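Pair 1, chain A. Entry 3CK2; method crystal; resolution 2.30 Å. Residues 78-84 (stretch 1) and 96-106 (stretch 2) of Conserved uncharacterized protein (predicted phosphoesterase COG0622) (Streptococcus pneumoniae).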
# COMPACT_ATOMS: atom_id res chain seq x y z
N THR A 78 7.62 11.24 -8.14
CA THR A 78 7.34 9.84 -7.85
C THR A 78 5.96 9.40 -8.33
O THR A 78 4.95 9.80 -7.76
CB THR A 78 7.41 9.60 -6.35
OG1 THR A 78 8.70 10.01 -5.89
CG2 THR A 78 7.16 8.12 -6.00
N LYS A 79 5.92 8.55 -9.36
CA LYS A 79 4.67 7.95 -9.85
C LYS A 79 4.38 6.62 -9.14
O LYS A 79 5.11 5.62 -9.30
CB LYS A 79 4.73 7.74 -11.34
CG LYS A 79 3.47 7.13 -11.94
CD LYS A 79 3.55 7.14 -13.48
CE LYS A 79 2.28 6.66 -14.11
NZ LYS A 79 2.30 6.84 -15.57
N ILE A 80 3.28 6.62 -8.39
CA ILE A 80 2.83 5.51 -7.62
C ILE A 80 1.58 4.98 -8.36
O ILE A 80 0.71 5.75 -8.77
CB ILE A 80 2.49 5.98 -6.17
CG1 ILE A 80 3.75 6.60 -5.53
CG2 ILE A 80 1.90 4.83 -5.33
CD1 ILE A 80 3.56 7.36 -4.20
N ILE A 81 1.55 3.66 -8.58
CA ILE A 81 0.37 2.98 -9.08
C ILE A 81 -0.08 2.02 -7.98
O ILE A 81 0.71 1.62 -7.14
CB ILE A 81 0.58 2.32 -10.49
CG1 ILE A 81 1.45 1.05 -10.43
CG2 ILE A 81 1.20 3.34 -11.49
CD1 ILE A 81 1.58 0.35 -11.81
N GLN A 82 -1.36 1.70 -7.99
CA GLN A 82 -2.03 1.09 -6.87
C GLN A 82 -3.21 0.27 -7.38
O GLN A 82 -4.05 0.75 -8.15
CB GLN A 82 -2.55 2.20 -5.98
CG GLN A 82 -3.12 1.78 -4.69
CD GLN A 82 -3.78 2.90 -3.94
OE1 GLN A 82 -3.95 4.02 -4.46
NE2 GLN A 82 -4.20 2.61 -2.71
N THR A 83 -3.28 -0.96 -6.91
CA THR A 83 -4.39 -1.86 -7.26
C THR A 83 -4.51 -2.87 -6.15
O THR A 83 -3.58 -3.04 -5.37
CB THR A 83 -4.17 -2.52 -8.67
OG1 THR A 83 -5.39 -3.06 -9.15
CG2 THR A 83 -3.12 -3.62 -8.65
N HIS A 84 -5.66 -3.54 -6.03
CA HIS A 84 -5.77 -4.62 -5.05
C HIS A 84 -4.92 -5.82 -5.43
O HIS A 84 -4.09 -6.26 -4.66
CB HIS A 84 -7.22 -5.03 -4.82
CG HIS A 84 -7.43 -5.94 -3.65
ND1 HIS A 84 -7.18 -5.55 -2.35
CD2 HIS A 84 -7.91 -7.21 -3.58
CE1 HIS A 84 -7.50 -6.54 -1.53
NE2 HIS A 84 -7.95 -7.56 -2.25
N LYS A 96 1.47 -10.15 -14.95
CA LYS A 96 0.49 -9.17 -15.37
C LYS A 96 0.65 -7.86 -14.58
O LYS A 96 0.64 -6.79 -15.15
CB LYS A 96 -0.94 -9.73 -15.23
CG LYS A 96 -1.30 -10.81 -16.26
CD LYS A 96 -2.74 -11.24 -16.12
CE LYS A 96 -3.01 -12.60 -16.77
NZ LYS A 96 -3.11 -13.77 -15.78
N LEU A 97 0.82 -7.95 -13.27
CA LEU A 97 1.07 -6.74 -12.46
C LEU A 97 2.35 -6.00 -12.90
O LEU A 97 2.35 -4.78 -13.03
CB LEU A 97 1.16 -7.10 -10.99
CG LEU A 97 1.18 -5.93 -9.99
CD1 LEU A 97 -0.19 -5.20 -10.01
CD2 LEU A 97 1.56 -6.42 -8.61
N ASP A 98 3.43 -6.74 -13.15
CA ASP A 98 4.69 -6.15 -13.59
C ASP A 98 4.58 -5.58 -15.02
O ASP A 98 5.19 -4.56 -15.32
CB ASP A 98 5.79 -7.22 -13.51
CG ASP A 98 7.17 -6.66 -13.80
OD1 ASP A 98 7.68 -5.82 -13.05
OD2 ASP A 98 7.78 -7.11 -14.77
N TYR A 99 3.82 -6.20 -15.90
CA TYR A 99 3.64 -5.63 -17.24
C TYR A 99 2.99 -4.23 -17.17
O TYR A 99 3.43 -3.29 -17.83
CB TYR A 99 2.81 -6.57 -18.10
CG TYR A 99 2.59 -6.10 -19.53
CD1 TYR A 99 3.58 -6.25 -20.49
CD2 TYR A 99 1.38 -5.51 -19.91
CE1 TYR A 99 3.37 -5.82 -21.81
CE2 TYR A 99 1.17 -5.08 -21.20
CZ TYR A 99 2.16 -5.24 -22.15
OH TYR A 99 1.92 -4.81 -23.42
N TRP A 100 1.97 -4.12 -16.32
CA TRP A 100 1.23 -2.88 -16.11
C TRP A 100 2.14 -1.84 -15.52
O TRP A 100 2.11 -0.71 -15.95
CB TRP A 100 0.02 -3.12 -15.19
CG TRP A 100 -0.72 -1.87 -14.77
CD1 TRP A 100 -1.17 -0.89 -15.60
CD2 TRP A 100 -1.11 -1.48 -13.44
NE1 TRP A 100 -1.80 0.10 -14.88
CE2 TRP A 100 -1.79 -0.24 -13.55
CE3 TRP A 100 -0.95 -2.05 -12.17
CZ2 TRP A 100 -2.31 0.44 -12.44
CZ3 TRP A 100 -1.47 -1.37 -11.07
CH2 TRP A 100 -2.15 -0.15 -11.21
N ALA A 101 2.95 -2.22 -14.53
CA ALA A 101 3.86 -1.30 -13.85
C ALA A 101 4.92 -0.75 -14.79
O ALA A 101 5.38 0.39 -14.65
CB ALA A 101 4.52 -1.98 -12.62
N GLN A 102 5.30 -1.56 -15.77
CA GLN A 102 6.31 -1.17 -16.73
C GLN A 102 5.69 -0.25 -17.77
O GLN A 102 6.30 0.76 -18.14
CB GLN A 102 6.91 -2.41 -17.39
CG GLN A 102 7.42 -3.45 -16.43
CD GLN A 102 8.90 -3.49 -16.35
OE1 GLN A 102 9.56 -3.87 -17.32
NE2 GLN A 102 9.45 -3.10 -15.18
N GLU A 103 4.48 -0.56 -18.24
CA GLU A 103 3.80 0.33 -19.18
C GLU A 103 3.50 1.71 -18.56
O GLU A 103 3.55 2.73 -19.25
CB GLU A 103 2.56 -0.34 -19.83
CG GLU A 103 1.21 -0.23 -19.10
CD GLU A 103 0.04 -0.91 -19.87
OE1 GLU A 103 -0.00 -0.78 -21.13
OE2 GLU A 103 -0.84 -1.56 -19.21
N GLU A 104 3.24 1.74 -17.26
CA GLU A 104 3.04 2.98 -16.51
C GLU A 104 4.34 3.70 -16.18
O GLU A 104 4.31 4.86 -15.79
CB GLU A 104 2.33 2.70 -15.18
CG GLU A 104 0.91 2.22 -15.29
CD GLU A 104 -0.04 3.27 -15.84
OE1 GLU A 104 0.27 4.48 -15.84
OE2 GLU A 104 -1.12 2.87 -16.29
N GLU A 105 5.47 3.00 -16.27
CA GLU A 105 6.75 3.49 -15.77
C GLU A 105 6.62 4.05 -14.34
O GLU A 105 7.01 5.19 -14.06
CB GLU A 105 7.35 4.51 -16.74
CG GLU A 105 8.13 3.85 -17.90
CD GLU A 105 7.90 4.52 -19.23
OE1 GLU A 105 8.17 5.73 -19.35
OE2 GLU A 105 7.45 3.81 -20.18
N ALA A 106 6.07 3.23 -13.44
CA ALA A 106 5.85 3.61 -12.04
C ALA A 106 7.18 3.62 -11.26
O ALA A 106 8.08 2.83 -11.55
CB ALA A 106 4.83 2.65 -11.39

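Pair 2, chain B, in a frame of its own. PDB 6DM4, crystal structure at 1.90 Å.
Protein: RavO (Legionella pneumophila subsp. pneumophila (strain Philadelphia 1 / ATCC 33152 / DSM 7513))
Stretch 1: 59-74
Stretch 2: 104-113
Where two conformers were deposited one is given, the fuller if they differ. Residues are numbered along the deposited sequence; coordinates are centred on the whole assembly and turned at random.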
# COMPACT_ATOMS: atom_id res chain seq x y z
N ALA B 59 -3.34 11.94 -0.16
CA ALA B 59 -3.87 13.08 0.55
C ALA B 59 -4.11 12.73 2.02
O ALA B 59 -4.46 11.60 2.35
CB ALA B 59 -5.19 13.58 -0.07
N ALA B 60 -3.90 13.71 2.88
CA ALA B 60 -4.35 13.65 4.26
C ALA B 60 -5.59 14.52 4.42
O ALA B 60 -5.76 15.51 3.72
CB ALA B 60 -3.26 14.12 5.22
N SER B 61 -6.46 14.13 5.34
CA SER B 61 -7.64 14.93 5.68
C SER B 61 -7.82 14.93 7.18
O SER B 61 -7.53 13.94 7.85
CB SER B 61 -8.91 14.39 5.00
OG SER B 61 -8.85 14.57 3.60
N PHE B 62 -8.26 16.07 7.72
CA PHE B 62 -8.60 16.16 9.13
C PHE B 62 -9.71 17.19 9.29
O PHE B 62 -10.05 17.92 8.35
CB PHE B 62 -7.38 16.51 10.00
CG PHE B 62 -6.67 17.76 9.57
CD1 PHE B 62 -7.09 19.00 10.03
CD2 PHE B 62 -5.58 17.70 8.72
CE1 PHE B 62 -6.43 20.16 9.65
CE2 PHE B 62 -4.93 18.85 8.33
CZ PHE B 62 -5.35 20.08 8.80
N GLN B 63 -10.27 17.25 10.49
CA GLN B 63 -11.40 18.12 10.77
C GLN B 63 -11.04 19.08 11.90
O GLN B 63 -10.49 18.67 12.92
CB GLN B 63 -12.64 17.32 11.15
CG GLN B 63 -13.89 18.16 11.31
CD GLN B 63 -15.14 17.32 11.50
OE1 GLN B 63 -16.16 17.54 10.84
NE2 GLN B 63 -15.07 16.36 12.40
N ALA B 64 -11.35 20.36 11.69
CA ALA B 64 -11.34 21.38 12.73
C ALA B 64 -12.75 21.97 12.83
O ALA B 64 -13.68 21.53 12.16
CB ALA B 64 -10.30 22.46 12.43
N SER B 65 -12.90 23.00 13.68
CA SER B 65 -14.22 23.56 13.91
C SER B 65 -14.78 24.28 12.69
O SER B 65 -16.00 24.49 12.62
CB SER B 65 -14.20 24.51 15.12
OG SER B 65 -13.30 25.58 14.90
N ASP B 66 -13.93 24.66 11.74
CA ASP B 66 -14.40 25.31 10.52
C ASP B 66 -14.57 24.35 9.36
O ASP B 66 -14.87 24.78 8.24
CB ASP B 66 -13.45 26.46 10.13
CG ASP B 66 -12.16 25.97 9.51
OD1 ASP B 66 -11.73 24.83 9.81
OD2 ASP B 66 -11.56 26.72 8.71
N GLY B 67 -14.38 23.05 9.58
CA GLY B 67 -14.61 22.07 8.54
C GLY B 67 -13.44 21.16 8.27
O GLY B 67 -12.51 21.07 9.08
N ILE B 68 -13.47 20.47 7.15
CA ILE B 68 -12.44 19.51 6.79
C ILE B 68 -11.34 20.22 6.02
O ILE B 68 -11.61 21.09 5.18
CB ILE B 68 -13.04 18.34 5.99
CG1 ILE B 68 -13.95 17.52 6.89
CG2 ILE B 68 -11.95 17.46 5.40
CD1 ILE B 68 -15.18 17.05 6.21
N HIS B 69 -10.10 19.88 6.35
CA HIS B 69 -8.92 20.37 5.66
C HIS B 69 -8.14 19.18 5.11
O HIS B 69 -8.15 18.08 5.69
CB HIS B 69 -8.02 21.19 6.59
CG HIS B 69 -8.73 22.34 7.24
ND1 HIS B 69 -8.64 23.63 6.77
CD2 HIS B 69 -9.55 22.39 8.31
CE1 HIS B 69 -9.37 24.43 7.52
NE2 HIS B 69 -9.93 23.70 8.47
N SER B 70 -7.47 19.39 3.99
CA SER B 70 -6.69 18.34 3.36
C SER B 70 -5.30 18.85 3.01
O SER B 70 -5.08 20.06 2.87
CB SER B 70 -7.40 17.79 2.12
OG SER B 70 -8.54 17.02 2.47
N ILE B 71 -4.36 17.92 2.91
CA ILE B 71 -2.99 18.19 2.47
C ILE B 71 -2.64 17.14 1.43
O ILE B 71 -2.90 15.95 1.63
CB ILE B 71 -1.99 18.12 3.64
CG1 ILE B 71 -2.43 19.00 4.81
CG2 ILE B 71 -0.59 18.52 3.18
CD1 ILE B 71 -1.66 18.72 6.08
N ARG B 72 -2.05 17.57 0.32
CA ARG B 72 -1.66 16.63 -0.73
C ARG B 72 -0.17 16.33 -0.65
O ARG B 72 0.64 17.25 -0.54
CB ARG B 72 -2.02 17.16 -2.11
CG ARG B 72 -1.74 16.15 -3.21
CD ARG B 72 -2.04 16.71 -4.58
NE ARG B 72 -3.46 17.00 -4.74
CZ ARG B 72 -3.95 17.76 -5.72
NH1 ARG B 72 -3.13 18.28 -6.62
NH2 ARG B 72 -5.26 17.98 -5.80
N TYR B 73 0.17 15.05 -0.70
CA TYR B 73 1.56 14.59 -0.69
C TYR B 73 1.85 13.81 -1.96
O TYR B 73 0.95 13.25 -2.59
CB TYR B 73 1.85 13.71 0.53
CG TYR B 73 1.67 14.44 1.84
CD1 TYR B 73 2.66 15.30 2.32
CD2 TYR B 73 0.52 14.29 2.58
CE1 TYR B 73 2.49 15.98 3.51
CE2 TYR B 73 0.34 14.96 3.77
CZ TYR B 73 1.32 15.80 4.23
OH TYR B 73 1.13 16.47 5.42
N GLY B 74 3.13 13.77 -2.33
CA GLY B 74 3.56 13.02 -3.50
C GLY B 74 4.81 12.23 -3.20
O GLY B 74 5.67 12.66 -2.43
N THR B 104 6.69 10.55 10.02
CA THR B 104 6.92 11.85 9.40
C THR B 104 5.60 12.52 9.03
O THR B 104 5.34 13.67 9.40
CB THR B 104 7.80 11.70 8.17
OG1 THR B 104 9.05 11.11 8.54
CG2 THR B 104 8.06 13.06 7.54
N LEU B 105 4.75 11.80 8.29
CA LEU B 105 3.45 12.33 7.89
C LEU B 105 2.63 12.73 9.10
O LEU B 105 1.98 13.79 9.10
CB LEU B 105 2.71 11.30 7.04
CG LEU B 105 3.22 11.16 5.60
CD1 LEU B 105 2.62 9.92 4.94
CD2 LEU B 105 2.91 12.42 4.81
N THR B 106 2.66 11.92 10.16
CA THR B 106 1.90 12.24 11.36
C THR B 106 2.31 13.60 11.92
O THR B 106 1.46 14.41 12.30
CB THR B 106 2.09 11.15 12.41
OG1 THR B 106 1.54 9.92 11.92
CG2 THR B 106 1.39 11.52 13.71
N GLN B 107 3.62 13.87 11.97
CA GLN B 107 4.08 15.17 12.46
C GLN B 107 3.67 16.30 11.52
O GLN B 107 3.24 17.36 11.98
CB GLN B 107 5.59 15.16 12.65
CG GLN B 107 6.04 14.27 13.79
CD GLN B 107 5.43 14.69 15.12
OE1 GLN B 107 5.41 15.87 15.46
NE2 GLN B 107 4.93 13.71 15.87
N HIS B 108 3.80 16.10 10.21
CA HIS B 108 3.45 17.15 9.26
C HIS B 108 1.96 17.46 9.31
O HIS B 108 1.55 18.63 9.20
CB HIS B 108 3.85 16.73 7.84
CG HIS B 108 3.82 17.85 6.84
ND1 HIS B 108 2.70 18.17 6.12
CD2 HIS B 108 4.79 18.70 6.43
CE1 HIS B 108 2.97 19.18 5.31
NE2 HIS B 108 4.23 19.52 5.49
N ILE B 109 1.12 16.44 9.49
CA ILE B 109 -0.32 16.63 9.49
C ILE B 109 -0.81 17.20 10.81
O ILE B 109 -1.59 18.16 10.84
CB ILE B 109 -1.03 15.29 9.16
CG1 ILE B 109 -0.73 14.87 7.73
CG2 ILE B 109 -2.54 15.43 9.35
CD1 ILE B 109 -0.78 13.37 7.50
N THR B 110 -0.38 16.62 11.93
CA THR B 110 -0.91 17.05 13.22
C THR B 110 -0.41 18.43 13.61
O THR B 110 -1.16 19.21 14.21
CB THR B 110 -0.58 16.03 14.32
OG1 THR B 110 0.83 15.90 14.43
CG2 THR B 110 -1.20 14.67 14.00
N GLN B 111 0.84 18.76 13.28
CA GLN B 111 1.32 20.11 13.52
C GLN B 111 0.57 21.11 12.65
O GLN B 111 0.26 22.22 13.09
CB GLN B 111 2.83 20.20 13.27
CG GLN B 111 3.68 19.46 14.30
CD GLN B 111 5.17 19.70 14.12
OE1 GLN B 111 5.59 20.77 13.68
NE2 GLN B 111 5.98 18.70 14.47
N ASN B 112 0.27 20.74 11.40
CA ASN B 112 -0.51 21.61 10.53
C ASN B 112 -1.93 21.79 11.07
O ASN B 112 -2.48 22.90 11.02
CB ASN B 112 -0.54 21.06 9.11
CG ASN B 112 0.46 21.75 8.20
OD1 ASN B 112 0.53 22.97 8.16
ND2 ASN B 112 1.26 20.96 7.49
N LYS B 113 -2.53 20.71 11.57
CA LYS B 113 -3.83 20.83 12.22
C LYS B 113 -3.75 21.75 13.43
O LYS B 113 -4.69 22.50 13.71
CB LYS B 113 -4.33 19.44 12.62
CG LYS B 113 -5.66 19.44 13.35
CD LYS B 113 -6.17 18.01 13.55
CE LYS B 113 -7.40 17.98 14.43
NZ LYS B 113 -8.38 19.00 13.98

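In both pairs a strand packs against a helix that runs nearly opposite to it. In pair 1, the axes of strand 78-83 and helix 96-103 approach to 9.9 Å, with 149° between their N-to-C directions. In pair 2, the axes of strand 67-74 and helix 104-113 approach to 10.1 Å, with 144° between their N-to-C directions. Fourteen central residues superpose with an RMSD of 0.7 Å. Pair 2 also includes strand 59-64, which precedes the matched strand in a hairpin and runs at 36° to the helix. This strand has no counterpart in stretch 1 of pair 1.

The inward strand positions alternate, as expected for an extended chain. They are Lys79(A), Ile81(A) and Thr83(A), matched by His69(B), Ile71(B) and Tyr73(B).

At the first position the solutions differ most in reach. Lys79(A) is fully extended, with all four chi angles t. Its NZ donates to Glu104(A) O at 2.8 Å and forms a salt bridge from NZ to Glu104(A) OE1 at 3.1 Å. One ammonium group thus binds both backbone and side chain near the end of the helix. The CA-to-CB bond of His69(B) also points toward the helix, but the side chain makes no contact; its nearest approach is 6.7 Å, from His69(B) CD2 to Lys113(B) NZ. It turns to its own hairpin instead, where NE2 donates to Asp66(B) OD1 at 2.5 Å.

The middle position is isoleucine in both. Ile81(A) is p at chi1, and its CD1 lies over the six-membered ring of Trp100(A), 3.5 Å from the centroid. The same CD1 is 3.8 Å from Ala101(A) CB. Ile71(B) is m at chi1. Its CD1 is 4.3 Å from Ile109(B) CG1, and its CG2 meets the edge of the His108(B) ring, 4.2 Å from CE1. The packing here is looser.

The third position exchanges a small residue for a large one. Thr83(A) CG2 touches Leu97(A) CD1 at 3.6 Å and Trp100(A) CZ3 at 3.7 Å. Tyr73(B) fills more space. Leu105(B) CD2 sits almost exactly over its ring, 3.5 Å from the centroid. Tyr73(B) OH shares a very short hydrogen bond with His108(B) ND1, 2.4 Å apart; either atom could be the donor.

On the helix, Leu97(A) matches Leu105(B), and each brings its side-chain end nearer the strand. Trp100(A) matches His108(B), both t at chi1. The indole spans three strand residues: besides Ile81(A) and Thr83(A), its edge meets Gln82(A) O, 3.7 Å from CH2. The imidazole is smaller and adds a polar link to the tyrosine. Ala101(A) matches Ile109(B). The larger isoleucine also reaches the additional strand, with CD1 3.5 Å from Ala60(B) CB and CG2 3.8 Å from Phe62(B) CD2.

Glu104(A) matches Asn112(B). The glutamate carries the salt bridge and packs its CB 3.9 Å from Ile81(A) CG2. Asn112(B) ND2 lies 3.9 Å from Ile71(B) CD1 and donates to His108(B) O at 2.9 Å, within the helix.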